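Local coordinates for amidohydrolase (PDB 4F0L), which probably acts as a metal-dependent deaminase of the amidohydrolase family, related to formimidoylglutamate deiminases, and here carries an iron(III) ion in its metal site, at residues 324-329 with 337-342; 276-281 with 298-303; 120-125 with 332-337. One frame throughout, in Å; residues are numbered along the deposited sequence.

Overall arrangement
From the N terminus, the chain first meets 120-125, where helix 103-119 gives way to strand 122-129 of the barrel. Its partner, 332-337, comes only some 200 residues later, so interaction 3 closes a very long loop. Interaction 2 falls wholly within that span: it joins the ends of strands 274-276 and 296-299 across the short excursion through helix 284-293. After it, interaction 1 closes the short loop between strand 323-326 and helix 336-351; it crosses interaction 3 and shares Gly337 with it. Interactions 1 and 2 lie side by side in one parallel sheet near the metal, while interaction 3 ties the start of helix 336-351 to the early part of the barrel.

Interaction 1 (324-329 with 337-342); sequences FGIGSD and GDELRQ. With FE (Fe (III) ion), chain E.
Glu339 reaches from helix 336-351 toward the end of strand 323-326 with a chain bent at chi2 (-73°), which turns its carboxylate to the backbone of Gly327 and Ser328. No direct hydrogen bond crosses the contact; water carries it. Water 1 is placed to donate to Glu339 OE2 (2.6 Å) and to Gly327 O (3.0 Å), though more acceptors surround it than it has protons. Water 2 donates to Glu339 OE2 at 2.8 Å and takes the proton of Ser328 OG, at 2.6 Å. Glu339 OE1 accepts the amide of Val302, so both carboxylate oxygens of this buried acid are engaged. Beside it the contact is oily. Ile326 holds CG1 in the crowded position between N and the carbonyl carbon (chi1 52°), and its CD1 rests 3.9 Å from Glu339 CB. The side chains of Ile326 and Leu340 cross at about a right angle, Ile326 CG2 meeting Leu340 CD2 at 4.0 Å; Leu340 CD2 also lies at the edge of the Phe324 ring. Beyond, Asp329 CG stands anti to its backbone N (chi1 -175°), bringing OD1 to 2.4 Å from the iron. With His65, His67, His241 and waters 3 and 4 it completes six ligands, the mononuclear metal site of an amidohydrolase barrel.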
# COMPACT_ATOMS: atom_id res chain seq x y z
N PHE B 324 4.37 17.44 10.78
CA PHE B 324 4.90 16.06 10.65
C PHE B 324 5.70 15.87 9.37
O PHE B 324 5.58 16.66 8.43
CB PHE B 324 3.74 15.05 10.69
CG PHE B 324 3.02 14.91 9.37
CD1 PHE B 324 2.06 15.81 8.99
CD2 PHE B 324 3.34 13.86 8.50
CE1 PHE B 324 1.41 15.70 7.77
CE2 PHE B 324 2.70 13.73 7.26
CZ PHE B 324 1.74 14.68 6.89
N GLY B 325 6.52 14.82 9.36
CA GLY B 325 7.10 14.26 8.17
C GLY B 325 7.01 12.73 8.16
O GLY B 325 6.53 12.09 9.12
N ILE B 326 7.49 12.13 7.08
CA ILE B 326 7.47 10.69 6.92
C ILE B 326 8.85 10.12 6.73
O ILE B 326 9.73 10.74 6.09
CB ILE B 326 6.58 10.22 5.74
CG1 ILE B 326 6.96 10.96 4.44
CG2 ILE B 326 5.10 10.41 6.10
CD1 ILE B 326 6.30 10.39 3.18
N GLY B 327 9.03 8.93 7.30
CA GLY B 327 10.25 8.17 7.15
C GLY B 327 10.01 6.70 6.88
O GLY B 327 9.14 6.07 7.47
N SER B 328 10.83 6.14 6.00
CA SER B 328 10.72 4.72 5.63
C SER B 328 11.20 3.78 6.75
O SER B 328 10.82 2.61 6.79
CB SER B 328 11.51 4.47 4.37
OG SER B 328 10.94 5.16 3.27
N ASP B 329 12.06 4.29 7.62
CA ASP B 329 12.36 3.67 8.94
C ASP B 329 13.03 2.29 8.76
O ASP B 329 14.26 2.24 8.59
CB ASP B 329 11.11 3.63 9.82
CG ASP B 329 11.38 3.11 11.26
OD1 ASP B 329 12.55 2.86 11.62
OD2 ASP B 329 10.43 2.99 12.05
N GLY B 337 3.64 7.57 -1.81
CA GLY B 337 2.23 7.15 -1.84
C GLY B 337 1.93 6.10 -0.77
O GLY B 337 0.94 6.16 -0.05
N ASP B 338 2.84 5.14 -0.64
CA ASP B 338 2.67 4.09 0.34
C ASP B 338 2.56 4.62 1.77
O ASP B 338 1.67 4.20 2.50
CB ASP B 338 3.81 3.09 0.22
CG ASP B 338 3.85 2.47 -1.16
OD1 ASP B 338 3.08 1.53 -1.43
OD2 ASP B 338 4.60 2.95 -1.98
N GLU B 339 3.45 5.54 2.14
CA GLU B 339 3.43 6.10 3.46
C GLU B 339 2.21 6.99 3.75
O GLU B 339 1.54 6.86 4.79
CB GLU B 339 4.70 6.89 3.75
CG GLU B 339 5.96 6.05 3.71
CD GLU B 339 6.15 5.09 4.88
OE1 GLU B 339 5.33 5.11 5.80
OE2 GLU B 339 7.14 4.30 4.86
N LEU B 340 1.92 7.89 2.82
CA LEU B 340 0.83 8.83 3.03
C LEU B 340 -0.50 8.09 3.01
O LEU B 340 -1.42 8.39 3.82
CB LEU B 340 0.86 9.94 1.98
CG LEU B 340 2.06 10.89 2.08
CD1 LEU B 340 1.96 11.99 1.01
CD2 LEU B 340 2.19 11.46 3.49
N ARG B 341 -0.66 7.17 2.06
CA ARG B 341 -1.87 6.38 2.00
C ARG B 341 -2.08 5.63 3.31
O ARG B 341 -3.19 5.63 3.87
CB ARG B 341 -1.78 5.42 0.81
CG ARG B 341 -2.99 4.63 0.53
CD ARG B 341 -2.93 4.02 -0.88
NE ARG B 341 -1.88 3.03 -1.00
CZ ARG B 341 -0.77 3.14 -1.74
NH1 ARG B 341 0.11 2.15 -1.74
NH2 ARG B 341 -0.50 4.20 -2.48
N GLN B 342 -1.03 4.97 3.79
CA GLN B 342 -1.12 4.22 5.06
C GLN B 342 -1.49 5.13 6.24
O GLN B 342 -2.32 4.77 7.08
CB GLN B 342 0.15 3.43 5.32
CG GLN B 342 0.22 2.70 6.67
CD GLN B 342 -0.87 1.67 6.84
OE1 GLN B 342 -1.25 1.02 5.88
NE2 GLN B 342 -1.43 1.55 8.07
FE FE E . 13.38 3.77 13.73
O HOH W 1 7.74 3.48 7.25
O HOH W 2 8.64 4.16 2.52
O HOH W 3 11.40 3.10 14.35
O HOH W 4 13.55 1.61 14.41

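Interaction 2 (276-281 with 298-303); sequences LIHATH and GLCPVT
Gly298 O is gripped by one strong, nearly straight hydrogen bond from His278 N at 2.8 Å (171° at the hydrogen) and, more weakly, by a CA-H...O contact from Ile277 CA at 3.5 Å. The amide donor stands above the carbonyl plane. Toward the same strand, Gly298 N donates to Leu276 O at 2.9 Å, so the two bonds of Gly298 straddle Ile277, the pattern of a parallel bridge. Ile277 CD1, 4.0 Å from Gly298 CA, takes the space where a beta carbon would stand, so only glycine fits without a clash. Right after the bridge the chain bends in a classic gamma turn at His278 (phi 74°, psi -74°), closed by a weak bond from Ala279 N to Ile277 O. Leu299 CD2 packs against His278 O at 3.6 Å. Cys300, the N-cap of helix 301-306, brings CB to 3.7 Å from His278 CE1, meeting the imidazole obliquely. Its sulfur touches Ile277 CG2 at 4.0 Å, and that methyl lies over one imidazole face. Glu304 OE2 hydrogen-bonds both His278 ND1 and Cys300 N, fixing the ring's rotation. The His278 side chain comes within about 4 Å of the iron (nearest atoms), a histidine following the sixth strand at the mouth of a TIM-barrel amidohydrolase site.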
# COMPACT_ATOMS: atom_id res chain seq x y z
N LEU B 276 10.27 13.91 17.08
CA LEU B 276 9.98 12.76 17.93
C LEU B 276 9.46 11.72 17.01
O LEU B 276 8.41 11.90 16.39
CB LEU B 276 8.93 13.10 19.00
CG LEU B 276 9.16 14.33 19.87
CD1 LEU B 276 8.16 14.36 21.04
CD2 LEU B 276 10.60 14.43 20.33
N ILE B 277 10.21 10.64 16.90
CA ILE B 277 9.90 9.57 15.95
C ILE B 277 8.78 8.66 16.51
O ILE B 277 8.82 8.23 17.67
CB ILE B 277 11.16 8.74 15.60
CG1 ILE B 277 12.32 9.66 15.22
CG2 ILE B 277 10.87 7.76 14.45
CD1 ILE B 277 12.05 10.49 13.96
N HIS B 278 7.80 8.38 15.65
CA HIS B 278 6.57 7.65 16.02
C HIS B 278 5.60 8.46 16.84
O HIS B 278 4.54 8.88 16.31
CB HIS B 278 6.87 6.27 16.66
CG HIS B 278 7.83 5.44 15.84
ND1 HIS B 278 7.58 5.10 14.57
CD2 HIS B 278 9.09 4.92 16.16
CE1 HIS B 278 8.61 4.39 14.08
NE2 HIS B 278 9.55 4.29 15.05
N ALA B 279 5.91 8.68 18.12
CA ALA B 279 5.01 9.39 19.02
C ALA B 279 3.61 8.79 18.87
O ALA B 279 2.62 9.51 18.86
CB ALA B 279 4.97 10.88 18.68
N THR B 280 3.55 7.45 18.78
CA THR B 280 2.33 6.75 18.40
C THR B 280 1.29 6.69 19.52
O THR B 280 0.09 6.77 19.23
CB THR B 280 2.65 5.33 17.95
OG1 THR B 280 3.70 5.40 16.97
CG2 THR B 280 1.39 4.60 17.40
N HIS B 281 1.73 6.56 20.76
CA HIS B 281 0.82 6.45 21.88
C HIS B 281 0.94 7.68 22.72
O HIS B 281 1.80 7.79 23.62
CB HIS B 281 1.09 5.16 22.68
CG HIS B 281 1.04 3.91 21.84
ND1 HIS B 281 -0.11 3.26 21.58
CD2 HIS B 281 2.03 3.26 21.12
CE1 HIS B 281 0.13 2.22 20.75
NE2 HIS B 281 1.44 2.22 20.47
N GLY B 298 7.77 12.56 13.67
CA GLY B 298 8.46 11.76 12.66
C GLY B 298 7.68 10.49 12.44
O GLY B 298 7.94 9.47 13.08
N LEU B 299 6.69 10.55 11.55
CA LEU B 299 5.79 9.43 11.33
C LEU B 299 6.38 8.42 10.35
O LEU B 299 6.92 8.79 9.28
CB LEU B 299 4.43 9.95 10.82
CG LEU B 299 3.70 10.95 11.73
CD1 LEU B 299 2.30 11.27 11.16
CD2 LEU B 299 3.59 10.41 13.18
N CYS B 300 6.21 7.14 10.67
CA CYS B 300 6.71 6.05 9.86
C CYS B 300 5.58 5.06 9.62
O CYS B 300 5.60 3.96 10.16
CB CYS B 300 7.91 5.38 10.55
SG CYS B 300 9.26 6.56 10.96
N PRO B 301 4.58 5.44 8.79
CA PRO B 301 3.34 4.68 8.79
C PRO B 301 3.45 3.22 8.31
O PRO B 301 2.84 2.33 8.92
CB PRO B 301 2.40 5.50 7.88
CG PRO B 301 2.96 6.88 7.86
CD PRO B 301 4.44 6.76 8.10
N VAL B 302 4.21 2.99 7.24
CA VAL B 302 4.40 1.62 6.75
C VAL B 302 5.13 0.75 7.74
O VAL B 302 4.68 -0.35 8.01
CB VAL B 302 5.08 1.60 5.39
CG1 VAL B 302 5.58 0.20 4.99
CG2 VAL B 302 4.06 2.17 4.40
N THR B 303 6.21 1.25 8.33
CA THR B 303 6.93 0.48 9.34
C THR B 303 6.07 0.25 10.57
O THR B 303 6.04 -0.85 11.12
CB THR B 303 8.28 1.12 9.72
OG1 THR B 303 9.14 1.12 8.58
CG2 THR B 303 9.01 0.31 10.86

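Interaction 3 (120-125 with 332-337); sequences AGFTRV and VLIGIG
A Schellman motif ends helix 103-119, and the contact is built on it: Gly121, with its positive phi of 98°, reverses the backbone where few residues but glycine are at ease, and Phe122 then starts strand 122-129. Against this corner lies Gly335, the N-cap of helix 336-351, followed by Ile336. Ile336 does most of the touching. Its CG1, set anti to the carbonyl carbon (chi1 -68°), comes over one face of the Phe122 ring near its rim, 3.8 Å from the centroid in a CH-pi contact; the extended chi2 (175°) carries Ile336 CD1 on to 3.4 Å from Ala120 O and 3.6 Å from Gly121 O. Alongside, the small Ala120 lets the chains come close, its CB meeting Ile334 CG2 at 4.0 Å; Ile334 CG2 also approaches Phe122 CE2 obliquely at 4.2 Å. The one polar link goes through water 5, which donates to Ala120 O, the carbonyl just before the Schellman glycine, at 2.6 Å and accepts from Ile336 N at 2.9 Å. Ile334 packs on Leu113 and Asp116, so the loop leading into helix 336-351 rests on helix 103-119, while the first residue of helix 336-351, Ile336, packs with Phe122 on Met61 of strand 56-66.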
# COMPACT_ATOMS: atom_id res chain seq x y z
N ALA B 120 11.68 7.06 -5.72
CA ALA B 120 10.37 7.27 -5.15
C ALA B 120 10.07 8.77 -4.91
O ALA B 120 8.97 9.09 -4.45
CB ALA B 120 10.27 6.49 -3.83
N GLY B 121 11.03 9.67 -5.16
CA GLY B 121 10.77 11.10 -5.05
C GLY B 121 11.22 11.71 -3.72
O GLY B 121 10.81 12.84 -3.38
N PHE B 122 11.98 10.96 -2.92
CA PHE B 122 12.56 11.53 -1.71
C PHE B 122 13.91 12.13 -2.08
O PHE B 122 14.74 11.43 -2.67
CB PHE B 122 12.81 10.46 -0.65
CG PHE B 122 11.58 9.82 -0.11
CD1 PHE B 122 10.84 10.44 0.88
CD2 PHE B 122 11.18 8.54 -0.55
CE1 PHE B 122 9.74 9.81 1.43
CE2 PHE B 122 10.09 7.93 -0.02
CZ PHE B 122 9.35 8.56 0.97
N THR B 123 14.15 13.39 -1.70
CA THR B 123 15.36 14.13 -2.09
C THR B 123 16.38 14.34 -0.97
O THR B 123 17.50 14.84 -1.21
CB THR B 123 14.98 15.49 -2.67
OG1 THR B 123 14.07 16.18 -1.79
CG2 THR B 123 14.31 15.29 -4.05
N ARG B 124 16.02 13.95 0.25
CA ARG B 124 16.91 14.05 1.42
C ARG B 124 16.58 12.92 2.34
O ARG B 124 15.42 12.52 2.42
CB ARG B 124 16.78 15.39 2.19
CG ARG B 124 17.63 15.51 3.43
CD ARG B 124 17.57 16.90 4.05
NE ARG B 124 18.22 17.88 3.19
CZ ARG B 124 19.47 18.31 3.31
NH1 ARG B 124 20.27 17.85 4.27
NH2 ARG B 124 19.93 19.23 2.46
N VAL B 125 17.59 12.41 3.04
CA VAL B 125 17.35 11.39 4.01
C VAL B 125 17.87 11.80 5.36
O VAL B 125 18.93 12.43 5.47
CB VAL B 125 17.93 10.01 3.58
CG1 VAL B 125 19.45 10.06 3.40
CG2 VAL B 125 17.50 8.93 4.61
N VAL B 332 11.41 -1.38 4.79
CA VAL B 332 10.78 -2.60 4.23
C VAL B 332 10.14 -2.33 2.86
O VAL B 332 10.17 -3.20 1.93
CB VAL B 332 9.75 -3.24 5.19
CG1 VAL B 332 8.57 -2.28 5.54
CG2 VAL B 332 9.22 -4.55 4.63
N LEU B 333 9.60 -1.13 2.70
CA LEU B 333 8.90 -0.77 1.43
C LEU B 333 8.99 0.75 1.26
O LEU B 333 8.61 1.49 2.17
CB LEU B 333 7.41 -1.22 1.44
CG LEU B 333 6.57 -0.96 0.12
CD1 LEU B 333 7.30 -1.45 -1.08
CD2 LEU B 333 5.24 -1.67 0.08
N ILE B 334 9.50 1.18 0.12
CA ILE B 334 9.88 2.58 -0.11
C ILE B 334 8.85 3.27 -1.04
O ILE B 334 8.71 2.86 -2.16
CB ILE B 334 11.29 2.70 -0.78
CG1 ILE B 334 12.36 1.91 -0.02
CG2 ILE B 334 11.68 4.18 -0.91
CD1 ILE B 334 12.46 2.20 1.48
N GLY B 335 8.13 4.28 -0.55
CA GLY B 335 7.19 5.01 -1.38
C GLY B 335 6.48 6.16 -0.68
O GLY B 335 6.07 6.03 0.47
N ILE B 336 6.36 7.29 -1.36
CA ILE B 336 5.65 8.44 -0.77
C ILE B 336 4.17 8.10 -0.72
O ILE B 336 3.53 8.32 0.28
CB ILE B 336 5.88 9.74 -1.59
CG1 ILE B 336 7.34 10.21 -1.48
CG2 ILE B 336 4.86 10.80 -1.18
CD1 ILE B 336 7.72 11.41 -2.32
N GLY B 337 3.64 7.57 -1.81
CA GLY B 337 2.23 7.15 -1.84
C GLY B 337 1.93 6.10 -0.77
O GLY B 337 0.94 6.16 -0.05
O HOH W 5 6.92 7.52 -4.18